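PDB 4F62: geranyltranstransferase, which probably catalyses the head-to-tail condensation of isopentenyl diphosphate with an allylic diphosphate, extending a prenyl chain as farnesyl-diphosphate synthases do. Local coordinates for residues M3-F8 / T284-Y289; S56-G61 / S280-D285; Q221-D226 / K246-K251; L184-V189 / A209-I214. All blocks are in the same frame, centred on the assembly; numbering follows the deposited sequence.

Contacts 1 and 2 share helix 281-291: contact 2 packs its first turn against helix 48-60 in a buried setting, and contact 1 sets the following residues against the start of helix 5-23, nearer the surface. F8 and P282 touch where the two meet. Contact 4 is the most central, a buried apolar pairing of helices 170-194 and 201-226, tied to contact 2 by a probable hydrogen bond from Y210 OH to L283 O. Contact 3 lies further along helix 201-226, partly buried and about 20 Å from contact 4 between centres. It alone has a direct hydrogen bond between its segments; contact 1 uses a bridging water, and contacts 2 and 4 rely on carbon packing.

Contact 1. Residues M3-F8 / T284-Y289; sequences MNLKQF and TDLANY
L5 carries most of the apolar part of this contact, laying its side chain against three residues on one side of helix 281-291. With CG anti to the backbone N (chi1 176°), its isobutyl group reaches out to the other helix and splits there. CD1 meets L286 CD2 at 4.0 Å, and CD2 meets Y289 CB, also at 4.0 Å, the L5 and Y289 side chains crossing at about a right angle. Nearer the backbone, L5 CB sits 3.9 Å from D285 CB as the two side chains slide past each other in opposite directions. F8, one turn on, adds a looser touch from its ring atom CE2 to L286 CD1 at 4.4 Å; the same ring also packs on A55 and Q58 of helix 48-60.

The polar link goes through water. One molecule accepts from L5 N at 3.0 Å and donates to D285 OD2 at 2.9 Å, joining the first backbone N-H of helix 5-23 to the carboxylate. The other oxygen, D285 OD1, takes a hydrogen bond from Q281 one turn earlier, so the carboxylate is held at both ends.

Within segment 3-8, N4 is the N-cap: its OD1 accepts from Q7 N at 3.0 Å, nearly straight at the hydrogen (170°) and almost along the C=O axis.

A capped helix start is thus laid against the last helix of the chain, bringing the two ends of the modelled polypeptide together on the flank of the all-helical isoprenoid synthase fold.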
loop_
_atom_site.group_PDB
_atom_site.type_symbol
_atom_site.label_atom_id
_atom_site.label_comp_id
_atom_site.label_asym_id
_atom_site.label_seq_id
_atom_site.Cartn_x
_atom_site.Cartn_y
_atom_site.Cartn_z
ATOM N N MET A 3 0.916 24.663 -22.854
ATOM C CA MET A 3 2.370 24.495 -22.760
ATOM C C MET A 3 2.967 23.511 -23.781
ATOM O O MET A 3 2.495 22.370 -23.901
ATOM C CB MET A 3 2.754 24.055 -21.335
ATOM C CG MET A 3 2.777 25.214 -20.323
ATOM S SD MET A 3 3.210 24.643 -18.680
ATOM C CE MET A 3 1.578 24.335 -17.982
ATOM N N ASN A 4 4.023 23.936 -24.479
ATOM C CA ASN A 4 4.814 23.015 -25.306
ATOM C C ASN A 4 5.507 22.004 -24.396
ATOM O O ASN A 4 5.426 22.124 -23.162
ATOM C CB ASN A 4 5.788 23.756 -26.271
ATOM C CG ASN A 4 6.961 24.454 -25.553
ATOM O OD1 ASN A 4 7.298 24.138 -24.404
ATOM N ND2 ASN A 4 7.607 25.400 -26.256
ATOM N N LEU A 5 6.161 20.997 -24.965
ATOM C CA LEU A 5 6.606 19.866 -24.135
ATOM C C LEU A 5 7.706 20.285 -23.161
ATOM O O LEU A 5 7.704 19.876 -22.004
ATOM C CB LEU A 5 7.080 18.688 -24.999
ATOM C CG LEU A 5 7.648 17.481 -24.236
ATOM C CD1 LEU A 5 6.551 16.682 -23.558
ATOM C CD2 LEU A 5 8.479 16.586 -25.167
ATOM N N LYS A 6 8.643 21.094 -23.645
ATOM C CA LYS A 6 9.731 21.585 -22.811
ATOM C C LYS A 6 9.176 22.261 -21.563
ATOM O O LYS A 6 9.521 21.897 -20.436
ATOM C CB LYS A 6 10.597 22.567 -23.595
ATOM C CG LYS A 6 11.685 23.227 -22.768
ATOM C CD LYS A 6 12.289 24.419 -23.499
ATOM C CE LYS A 6 13.372 25.089 -22.662
ATOM N NZ LYS A 6 14.563 24.209 -22.474
ATOM N N GLN A 7 8.290 23.227 -21.768
ATOM C CA GLN A 7 7.683 23.947 -20.646
ATOM C C GLN A 7 6.786 23.084 -19.781
ATOM O O GLN A 7 6.810 23.189 -18.556
ATOM C CB GLN A 7 6.918 25.175 -21.139
ATOM C CG GLN A 7 7.838 26.264 -21.691
ATOM C CD GLN A 7 7.121 27.590 -21.835
ATOM O OE1 GLN A 7 5.903 27.627 -22.036
ATOM N NE2 GLN A 7 7.866 28.687 -21.710
ATOM N N PHE A 8 5.985 22.240 -20.415
ATOM C CA PHE A 8 5.057 21.419 -19.669
ATOM C C PHE A 8 5.793 20.410 -18.795
ATOM O O PHE A 8 5.373 20.125 -17.668
ATOM C CB PHE A 8 4.100 20.698 -20.618
ATOM C CG PHE A 8 3.013 19.940 -19.912
ATOM C CD1 PHE A 8 1.849 20.583 -19.510
ATOM C CD2 PHE A 8 3.158 18.589 -19.631
ATOM C CE1 PHE A 8 0.839 19.878 -18.843
ATOM C CE2 PHE A 8 2.150 17.879 -18.970
ATOM C CZ PHE A 8 0.993 18.531 -18.574
ATOM N N THR A 284 -0.431 14.690 -26.718
ATOM C CA THR A 284 0.121 14.366 -28.020
ATOM C C THR A 284 1.645 14.402 -27.948
ATOM O O THR A 284 2.322 13.462 -28.390
ATOM C CB THR A 284 -0.385 15.343 -29.084
ATOM O OG1 THR A 284 -1.818 15.273 -29.137
ATOM C CG2 THR A 284 0.205 15.000 -30.449
ATOM N N ASP A 285 2.185 15.480 -27.380
ATOM C CA ASP A 285 3.633 15.612 -27.218
ATOM C C ASP A 285 4.206 14.469 -26.374
ATOM O O ASP A 285 5.244 13.901 -26.719
ATOM C CB ASP A 285 3.996 16.956 -26.586
ATOM C CG ASP A 285 3.700 18.128 -27.495
ATOM O OD1 ASP A 285 3.524 17.914 -28.710
ATOM O OD2 ASP A 285 3.659 19.268 -26.988
ATOM N N LEU A 286 3.526 14.140 -25.278
ATOM C CA LEU A 286 3.952 13.050 -24.384
ATOM C C LEU A 286 3.944 11.691 -25.064
ATOM O O LEU A 286 4.711 10.799 -24.687
ATOM C CB LEU A 286 3.072 12.969 -23.127
ATOM C CG LEU A 286 3.366 13.983 -22.014
ATOM C CD1 LEU A 286 2.337 13.877 -20.897
ATOM C CD2 LEU A 286 4.765 13.761 -21.463
ATOM N N ALA A 287 3.065 11.519 -26.045
ATOM C CA ALA A 287 3.009 10.256 -26.772
ATOM C C ALA A 287 4.352 10.040 -27.470
ATOM O O ALA A 287 4.991 8.991 -27.310
ATOM C CB ALA A 287 1.873 10.260 -27.782
ATOM N N ASN A 288 4.786 11.047 -28.222
ATOM C CA ASN A 288 6.047 10.962 -28.959
ATOM C C ASN A 288 7.260 10.788 -28.037
ATOM O O ASN A 288 8.135 9.963 -28.300
ATOM C CB ASN A 288 6.221 12.182 -29.870
ATOM C CG ASN A 288 4.914 12.596 -30.542
ATOM O OD1 ASN A 288 3.931 11.849 -30.525
ATOM N ND2 ASN A 288 4.895 13.798 -31.127
ATOM N N TYR A 289 7.300 11.558 -26.951
ATOM C CA TYR A 289 8.401 11.486 -25.988
ATOM C C TYR A 289 8.544 10.107 -25.315
ATOM O O TYR A 289 9.639 9.534 -25.286
ATOM C CB TYR A 289 8.231 12.566 -24.921
ATOM C CG TYR A 289 9.261 12.525 -23.814
ATOM C CD1 TYR A 289 10.604 12.781 -24.077
ATOM C CD2 TYR A 289 8.888 12.259 -22.502
ATOM C CE1 TYR A 289 11.551 12.756 -23.061
ATOM C CE2 TYR A 289 9.823 12.236 -21.482
ATOM C CZ TYR A 289 11.153 12.483 -21.766
ATOM O OH TYR A 289 12.083 12.457 -20.749
HETATM O O HOH W 1 5.938 20.776 -27.983
#

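Contact 2. Residues S56-G61 / S280-D285; sequences SAQLVG and SQPLTD
In the helical bundle of a polyprenyl synthetase, the C-terminal turn of helix 48-60 here meets the first turn of helix 281-291, with L59 and L283 as the main partners. L59, its CG anti to the backbone N (chi1 -173°), extends across to the other helix and divides its two methyls between different targets. CD1 packs on S280, 3.6 Å from its CA and 3.8 Å from its CB, just ahead of the helix, whereas CD2 touches L283 CD1 at 3.9 Å. The two leucine side chains cross at about a right angle.

The short helical segments approach to 9.5 Å between axes and run roughly antiparallel, at 144°. This spacing lets the leucines fill the interface from both sides, in the buried helix-on-helix layering of the isoprenoid synthase fold; L207 of helix 201-226 packs against both of them.

At one end of the leucine pair, L283 CD2 comes within 4.0 Å of S56 OG, whose hydroxyl is occupied by L52 O of its own helix. S280 OG is likewise engaged locally, with G277 O. Around the other side, Q58 OE1 passes 4.2 Å from P282 CG, a contact of packing only, and F8 of helix 5-23 also touches P282.

The start of helix 281-291 is tightened by S280 O, which accepts from two donors of T284: the backbone N in the ordinary helical bond, and OG1 at 3.0 Å, coming from above the carbonyl plane.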
loop_
_atom_site.group_PDB
_atom_site.type_symbol
_atom_site.label_atom_id
_atom_site.label_comp_id
_atom_site.label_asym_id
_atom_site.label_seq_id
_atom_site.Cartn_x
_atom_site.Cartn_y
_atom_site.Cartn_z
ATOM N N SER A 56 -3.797 14.844 -18.513
ATOM C CA SER A 56 -5.168 14.359 -18.644
ATOM C C SER A 56 -6.142 15.257 -17.894
ATOM O O SER A 56 -7.228 15.549 -18.394
ATOM C CB SER A 56 -5.282 12.928 -18.124
ATOM O OG SER A 56 -4.400 12.104 -18.855
ATOM N N ALA A 57 -5.758 15.691 -16.696
ATOM C CA ALA A 57 -6.581 16.643 -15.944
ATOM C C ALA A 57 -6.825 17.900 -16.773
ATOM O O ALA A 57 -7.944 18.408 -16.834
ATOM C CB ALA A 57 -5.927 17.005 -14.615
ATOM N N GLN A 58 -5.773 18.395 -17.418
ATOM C CA GLN A 58 -5.870 19.595 -18.245
ATOM C C GLN A 58 -6.774 19.393 -19.445
ATOM O O GLN A 58 -7.514 20.289 -19.836
ATOM C CB GLN A 58 -4.489 20.004 -18.732
ATOM C CG GLN A 58 -3.720 20.804 -17.737
ATOM C CD GLN A 58 -2.750 21.727 -18.415
ATOM O OE1 GLN A 58 -2.292 21.452 -19.529
ATOM N NE2 GLN A 58 -2.445 22.845 -17.764
ATOM N N LEU A 59 -6.701 18.208 -20.031
ATOM C CA LEU A 59 -7.563 17.858 -21.147
ATOM C C LEU A 59 -9.037 18.090 -20.817
ATOM O O LEU A 59 -9.741 18.766 -21.568
ATOM C CB LEU A 59 -7.351 16.399 -21.529
ATOM C CG LEU A 59 -8.081 15.945 -22.788
ATOM C CD1 LEU A 59 -7.412 16.560 -23.996
ATOM C CD2 LEU A 59 -8.081 14.444 -22.890
ATOM N N VAL A 60 -9.496 17.564 -19.678
ATOM C CA VAL A 60 -10.935 17.520 -19.403
ATOM C C VAL A 60 -11.452 18.565 -18.410
ATOM O O VAL A 60 -12.662 18.782 -18.296
ATOM C CB VAL A 60 -11.376 16.121 -18.939
ATOM C CG1 VAL A 60 -10.994 15.074 -19.980
ATOM C CG2 VAL A 60 -10.744 15.800 -17.601
ATOM N N GLY A 61 -10.541 19.204 -17.688
ATOM C CA GLY A 61 -10.923 20.220 -16.729
ATOM C C GLY A 61 -9.723 20.984 -16.211
ATOM O O GLY A 61 -8.891 21.459 -16.988
ATOM N N SER A 280 -5.195 19.033 -25.985
ATOM C CA SER A 280 -4.676 17.678 -26.115
ATOM C C SER A 280 -3.200 17.693 -26.477
ATOM O O SER A 280 -2.577 16.641 -26.591
ATOM C CB SER A 280 -5.454 16.909 -27.187
ATOM O OG SER A 280 -5.066 17.317 -28.491
ATOM N N GLN A 281 -2.643 18.885 -26.680
ATOM C CA GLN A 281 -1.248 18.976 -27.120
ATOM C C GLN A 281 -0.223 18.278 -26.196
ATOM O O GLN A 281 0.655 17.569 -26.691
ATOM C CB GLN A 281 -0.839 20.426 -27.420
ATOM C CG GLN A 281 0.359 20.514 -28.354
ATOM C CD GLN A 281 0.132 19.789 -29.685
ATOM O OE1 GLN A 281 -0.912 19.945 -30.322
ATOM N NE2 GLN A 281 1.114 18.988 -30.103
ATOM N N PRO A 282 -0.333 18.474 -24.861
ATOM C CA PRO A 282 0.590 17.776 -23.960
ATOM C C PRO A 282 0.526 16.257 -24.119
ATOM O O PRO A 282 1.574 15.607 -24.198
ATOM C CB PRO A 282 0.086 18.190 -22.574
ATOM C CG PRO A 282 -0.415 19.589 -22.794
ATOM C CD PRO A 282 -1.089 19.526 -24.143
ATOM N N LEU A 283 -0.681 15.701 -24.171
ATOM C CA LEU A 283 -0.835 14.261 -24.359
ATOM C C LEU A 283 -0.302 13.829 -25.720
ATOM O O LEU A 283 0.231 12.734 -25.868
ATOM C CB LEU A 283 -2.298 13.837 -24.197
ATOM C CG LEU A 283 -2.851 13.716 -22.778
ATOM C CD1 LEU A 283 -4.325 13.318 -22.814
ATOM C CD2 LEU A 283 -2.049 12.702 -21.989
ATOM N N THR A 284 -0.431 14.690 -26.718
ATOM C CA THR A 284 0.121 14.366 -28.020
ATOM C C THR A 284 1.645 14.402 -27.948
ATOM O O THR A 284 2.322 13.462 -28.390
ATOM C CB THR A 284 -0.385 15.343 -29.084
ATOM O OG1 THR A 284 -1.818 15.273 -29.137
ATOM C CG2 THR A 284 0.205 15.000 -30.449
ATOM N N ASP A 285 2.185 15.480 -27.380
ATOM C CA ASP A 285 3.633 15.612 -27.218
ATOM C C ASP A 285 4.206 14.469 -26.374
ATOM O O ASP A 285 5.244 13.901 -26.719
ATOM C CB ASP A 285 3.996 16.956 -26.586
ATOM C CG ASP A 285 3.700 18.128 -27.495
ATOM O OD1 ASP A 285 3.524 17.914 -28.710
ATOM O OD2 ASP A 285 3.659 19.268 -26.988
#

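Contact 3. Residues Q221-D226 / K246-K251; sequences QDDIID and KATYPK
The D223 carboxylate lies obliquely by the Y249 ring, the two planes 34° apart, with OD2 only 3.2 Å from the ring atom CD2. The same ring also meets the H177 imidazole at a similar inclination, and Y249 OH bonds to H177 ND1. On its anti side, 26° out of its plane, the carboxylate receives a hydrogen bond: Y249 N gives to D223 OD2 at 3.0 Å, nearly straight at 164°. The same oxygen, D223 OD2, also lies 3.5 Å from T248 CB.

D223 belongs to the DDxxD sequence of helix 201-226, the second aspartate-rich motif of polyprenyl synthetases, which in relatives helps bind magnesium and diphosphate. Its donor here is the first-turn N-H of helix 249-273, whose N-cap is T248: OG1, turned between its own N and carbonyl carbon, accepts from K251 N at 3.2 Å.

With an alanine in place of D223, Y249 N would probably lose its acceptor and the helix start would be freer to shift.

P250 packs nearer the root of the side chain, its CD 3.5 Å from D223 CB and its CG 4.3 Å from I224 CG1.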
loop_
_atom_site.group_PDB
_atom_site.type_symbol
_atom_site.label_atom_id
_atom_site.label_comp_id
_atom_site.label_asym_id
_atom_site.label_seq_id
_atom_site.Cartn_x
_atom_site.Cartn_y
_atom_site.Cartn_z
ATOM N N GLN A 221 8.864 -0.342 -28.762
ATOM C CA GLN A 221 9.966 0.519 -29.168
ATOM C C GLN A 221 11.250 0.189 -28.412
ATOM O O GLN A 221 12.333 0.182 -28.995
ATOM C CB GLN A 221 9.603 1.999 -28.980
ATOM C CG GLN A 221 10.677 2.957 -29.484
ATOM C CD GLN A 221 11.007 2.777 -30.971
ATOM O OE1 GLN A 221 10.254 2.156 -31.729
ATOM N NE2 GLN A 221 12.144 3.333 -31.390
ATOM N N ASP A 222 11.119 -0.106 -27.120
ATOM C CA ASP A 222 12.268 -0.505 -26.310
ATOM C C ASP A 222 13.021 -1.719 -26.856
ATOM O O ASP A 222 14.252 -1.722 -26.901
ATOM C CB ASP A 222 11.834 -0.767 -24.875
ATOM C CG ASP A 222 12.394 0.250 -23.920
ATOM O OD1 ASP A 222 11.768 1.322 -23.763
ATOM O OD2 ASP A 222 13.475 -0.020 -23.347
ATOM N N ASP A 223 12.282 -2.744 -27.274
ATOM C CA ASP A 223 12.893 -3.935 -27.870
ATOM C C ASP A 223 13.565 -3.575 -29.188
ATOM O O ASP A 223 14.611 -4.125 -29.540
ATOM C CB ASP A 223 11.839 -5.021 -28.126
ATOM C CG ASP A 223 11.387 -5.722 -26.863
ATOM O OD1 ASP A 223 12.041 -5.552 -25.810
ATOM O OD2 ASP A 223 10.376 -6.462 -26.932
ATOM N N ILE A 224 12.949 -2.657 -29.928
ATOM C CA ILE A 224 13.506 -2.217 -31.203
ATOM C C ILE A 224 14.831 -1.485 -30.956
ATOM O O ILE A 224 15.822 -1.716 -31.645
ATOM C CB ILE A 224 12.505 -1.317 -31.978
ATOM C CG1 ILE A 224 11.338 -2.167 -32.504
ATOM C CG2 ILE A 224 13.189 -0.620 -33.150
ATOM C CD1 ILE A 224 10.145 -1.344 -32.948
ATOM N N ILE A 225 14.849 -0.628 -29.943
ATOM C CA ILE A 225 16.063 0.089 -29.562
ATOM C C ILE A 225 17.199 -0.857 -29.137
ATOM O O ILE A 225 18.347 -0.678 -29.548
ATOM C CB ILE A 225 15.764 1.118 -28.446
ATOM C CG1 ILE A 225 14.825 2.211 -28.978
ATOM C CG2 ILE A 225 17.047 1.741 -27.925
ATOM C CD1 ILE A 225 14.353 3.210 -27.914
ATOM N N ASP A 226 16.876 -1.866 -28.329
ATOM C CA ASP A 226 17.873 -2.842 -27.887
ATOM C C ASP A 226 18.539 -3.561 -29.048
ATOM O O ASP A 226 19.702 -3.962 -28.959
ATOM C CB ASP A 226 17.245 -3.871 -26.951
ATOM C CG ASP A 226 16.967 -3.311 -25.577
ATOM O OD1 ASP A 226 17.581 -2.279 -25.223
ATOM O OD2 ASP A 226 16.140 -3.910 -24.855
ATOM N N LYS A 246 15.414 -14.797 -24.997
ATOM C CA LYS A 246 14.104 -14.497 -24.402
ATOM C C LYS A 246 13.171 -13.801 -25.415
ATOM O O LYS A 246 13.628 -13.337 -26.458
ATOM C CB LYS A 246 14.310 -13.646 -23.136
ATOM C CG LYS A 246 13.056 -13.213 -22.369
ATOM C CD LYS A 246 12.128 -14.373 -22.020
ATOM C CE LYS A 246 10.953 -13.890 -21.172
ATOM N NZ LYS A 246 10.520 -12.500 -21.506
ATOM N N ALA A 247 11.871 -13.738 -25.111
ATOM C CA ALA A 247 10.856 -13.182 -26.018
ATOM C C ALA A 247 10.864 -11.649 -26.148
ATOM O O ALA A 247 10.885 -10.925 -25.153
ATOM C CB ALA A 247 9.461 -13.666 -25.616
ATOM N N THR A 248 10.831 -11.176 -27.395
ATOM C CA THR A 248 10.787 -9.751 -27.719
ATOM C C THR A 248 9.835 -9.543 -28.903
ATOM O O THR A 248 9.578 -10.474 -29.668
ATOM C CB THR A 248 12.183 -9.217 -28.138
ATOM O OG1 THR A 248 12.498 -9.684 -29.454
ATOM C CG2 THR A 248 13.275 -9.672 -27.179
ATOM N N TYR A 249 9.337 -8.324 -29.081
ATOM C CA TYR A 249 8.500 -8.040 -30.249
ATOM C C TYR A 249 9.157 -8.274 -31.621
ATOM O O TYR A 249 8.513 -8.829 -32.514
ATOM C CB TYR A 249 7.829 -6.661 -30.143
ATOM C CG TYR A 249 6.888 -6.597 -28.953
ATOM C CD1 TYR A 249 5.599 -7.121 -29.025
ATOM C CD2 TYR A 249 7.314 -6.063 -27.740
ATOM C CE1 TYR A 249 4.742 -7.093 -27.913
ATOM C CE2 TYR A 249 6.468 -6.022 -26.632
ATOM C CZ TYR A 249 5.185 -6.537 -26.725
ATOM O OH TYR A 249 4.362 -6.499 -25.618
ATOM N N PRO A 250 10.434 -7.857 -31.798
ATOM C CA PRO A 250 11.069 -8.121 -33.096
ATOM C C PRO A 250 11.228 -9.603 -33.377
ATOM O O PRO A 250 11.146 -10.011 -34.535
ATOM C CB PRO A 250 12.447 -7.470 -32.958
ATOM C CG PRO A 250 12.235 -6.371 -31.973
ATOM C CD PRO A 250 11.232 -6.916 -30.988
ATOM N N LYS A 251 11.459 -10.412 -32.350
ATOM C CA LYS A 251 11.529 -11.858 -32.586
ATOM C C LYS A 251 10.162 -12.442 -32.922
ATOM O O LYS A 251 10.062 -13.370 -33.713
ATOM C CB LYS A 251 12.166 -12.586 -31.396
ATOM C CG LYS A 251 13.676 -12.474 -31.414
ATOM C CD LYS A 251 14.265 -12.342 -30.026
ATOM C CE LYS A 251 14.620 -13.690 -29.437
ATOM N NZ LYS A 251 15.343 -13.524 -28.142
#

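Contact 4. Residues L184-V189 / A209-I214; sequences LIKASV and AYAHAI
This is a buried, apolar helix-to-helix contact close to the centre of the folded chain, in which A211 of helix 201-226 presses between K186 and V189 of helix 170-194. A211 CB comes to 3.6 Å from K186 CA and 3.7 Å from V189 CG2, so a single methyl reaches the opposing backbone. I185 CG2 flanks it at 4.3 Å from A211 CB. With so small a residue at the crossing, the segment axes draw to 8.5 Å at an angle of 148°, so these two helices, successive in the chain, run roughly antiparallel.

V189 uses both branches. CG2, in the position between its backbone N and carbonyl carbon, goes to A211, and CG1, anti to the carbonyl carbon, meets the edge of the Y210 ring, 4.1 Å from CD1 and near the ring plane. One face of that ring carries I214 CG1, 3.9 Å above the plane and offset toward the rim. The ring's hydroxyl bonds to L283 O.

K186 contributes the root of its side chain, CB lying 4.0 Å from A211 CB; its bent chain then leads away, NZ making a long, weak ion pair with D208.

Helix 48-60 lies beside this pair, L52 against I185 and S56 against V189. L74 of helix 65-86 packs on L184 and A187, while helices 249-273 and 281-291 cover Y210 and I214 through residues such as I273, A269 and A287.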
loop_
_atom_site.group_PDB
_atom_site.type_symbol
_atom_site.label_atom_id
_atom_site.label_comp_id
_atom_site.label_asym_id
_atom_site.label_seq_id
_atom_site.Cartn_x
_atom_site.Cartn_y
_atom_site.Cartn_z
ATOM N N LEU A 184 -0.209 1.140 -14.780
ATOM C CA LEU A 184 0.096 2.398 -14.101
ATOM C C LEU A 184 0.041 3.568 -15.067
ATOM O O LEU A 184 -0.301 4.691 -14.678
ATOM C CB LEU A 184 1.469 2.363 -13.423
ATOM C CG LEU A 184 1.622 1.920 -11.972
ATOM C CD1 LEU A 184 3.025 2.278 -11.496
ATOM C CD2 LEU A 184 0.555 2.558 -11.058
ATOM N N ILE A 185 0.398 3.312 -16.324
ATOM C CA ILE A 185 0.280 4.337 -17.351
ATOM C C ILE A 185 -1.189 4.681 -17.532
ATOM O O ILE A 185 -1.556 5.844 -17.660
ATOM C CB ILE A 185 0.832 3.835 -18.711
ATOM C CG1 ILE A 185 2.336 3.572 -18.610
ATOM C CG2 ILE A 185 0.515 4.824 -19.816
ATOM C CD1 ILE A 185 3.150 4.785 -18.202
ATOM N N LYS A 186 -2.034 3.655 -17.559
ATOM C CA LYS A 186 -3.478 3.870 -17.673
ATOM C C LYS A 186 -4.058 4.542 -16.422
ATOM O O LYS A 186 -4.953 5.396 -16.515
ATOM C CB LYS A 186 -4.202 2.543 -17.947
ATOM C CG LYS A 186 -5.680 2.706 -18.302
ATOM C CD LYS A 186 -6.261 1.428 -18.938
ATOM C CE LYS A 186 -6.764 0.461 -17.877
ATOM N NZ LYS A 186 -8.158 -0.007 -18.159
ATOM N N ALA A 187 -3.564 4.146 -15.254
ATOM C CA ALA A 187 -4.000 4.772 -13.999
ATOM C C ALA A 187 -3.675 6.262 -14.028
ATOM O O ALA A 187 -4.443 7.089 -13.534
ATOM C CB ALA A 187 -3.330 4.118 -12.816
ATOM N N SER A 188 -2.532 6.601 -14.618
ATOM C CA SER A 188 -2.116 8.002 -14.725
ATOM C C SER A 188 -3.142 8.857 -15.467
ATOM O O SER A 188 -3.566 9.900 -14.963
ATOM C CB SER A 188 -0.749 8.114 -15.411
ATOM O OG SER A 188 0.258 7.506 -14.621
ATOM N N VAL A 189 -3.541 8.430 -16.664
ATOM C CA VAL A 189 -4.504 9.223 -17.423
ATOM C C VAL A 189 -5.903 9.141 -16.799
ATOM O O VAL A 189 -6.609 10.149 -16.751
ATOM C CB VAL A 189 -4.538 8.873 -18.952
ATOM C CG1 VAL A 189 -3.121 8.850 -19.536
ATOM C CG2 VAL A 189 -5.233 7.550 -19.188
ATOM N N ALA A 209 -7.984 4.017 -24.084
ATOM C CA ALA A 209 -7.426 3.538 -25.334
ATOM C C ALA A 209 -6.121 4.268 -25.635
ATOM O O ALA A 209 -5.164 3.665 -26.130
ATOM C CB ALA A 209 -8.431 3.729 -26.466
ATOM N N TYR A 210 -6.077 5.566 -25.328
ATOM C CA TYR A 210 -4.843 6.327 -25.515
ATOM C C TYR A 210 -3.727 5.672 -24.707
ATOM O O TYR A 210 -2.642 5.382 -25.228
ATOM C CB TYR A 210 -5.035 7.787 -25.099
ATOM C CG TYR A 210 -3.747 8.565 -24.905
ATOM C CD1 TYR A 210 -3.099 8.579 -23.675
ATOM C CD2 TYR A 210 -3.185 9.295 -25.949
ATOM C CE1 TYR A 210 -1.927 9.294 -23.486
ATOM C CE2 TYR A 210 -2.007 10.010 -25.769
ATOM C CZ TYR A 210 -1.386 10.003 -24.526
ATOM O OH TYR A 210 -0.215 10.698 -24.319
ATOM N N ALA A 211 -4.014 5.418 -23.435
ATOM C CA ALA A 211 -3.015 4.907 -22.512
ATOM C C ALA A 211 -2.554 3.512 -22.882
ATOM O O ALA A 211 -1.358 3.205 -22.830
ATOM C CB ALA A 211 -3.565 4.914 -21.090
ATOM N N HIS A 212 -3.506 2.656 -23.236
ATOM C CA HIS A 212 -3.174 1.303 -23.677
ATOM C C HIS A 212 -2.199 1.336 -24.850
ATOM O O HIS A 212 -1.204 0.605 -24.867
ATOM C CB HIS A 212 -4.436 0.540 -24.085
ATOM C CG HIS A 212 -4.177 -0.884 -24.474
ATOM N ND1 HIS A 212 -3.785 -1.250 -25.744
ATOM C CD2 HIS A 212 -4.248 -2.028 -23.754
ATOM C CE1 HIS A 212 -3.626 -2.562 -25.791
ATOM N NE2 HIS A 212 -3.901 -3.058 -24.596
ATOM N N ALA A 213 -2.486 2.183 -25.835
ATOM C CA ALA A 213 -1.657 2.241 -27.031
ATOM C C ALA A 213 -0.242 2.713 -26.696
ATOM O O ALA A 213 0.758 2.125 -27.137
ATOM C CB ALA A 213 -2.303 3.153 -28.081
ATOM N N ILE A 214 -0.161 3.781 -25.910
ATOM C CA ILE A 214 1.119 4.389 -25.545
ATOM C C ILE A 214 1.974 3.454 -24.684
ATOM O O ILE A 214 3.193 3.348 -24.876
ATOM C CB ILE A 214 0.883 5.724 -24.804
ATOM C CG1 ILE A 214 0.429 6.778 -25.804
ATOM C CG2 ILE A 214 2.141 6.193 -24.110
ATOM C CD1 ILE A 214 1.364 6.914 -26.943
#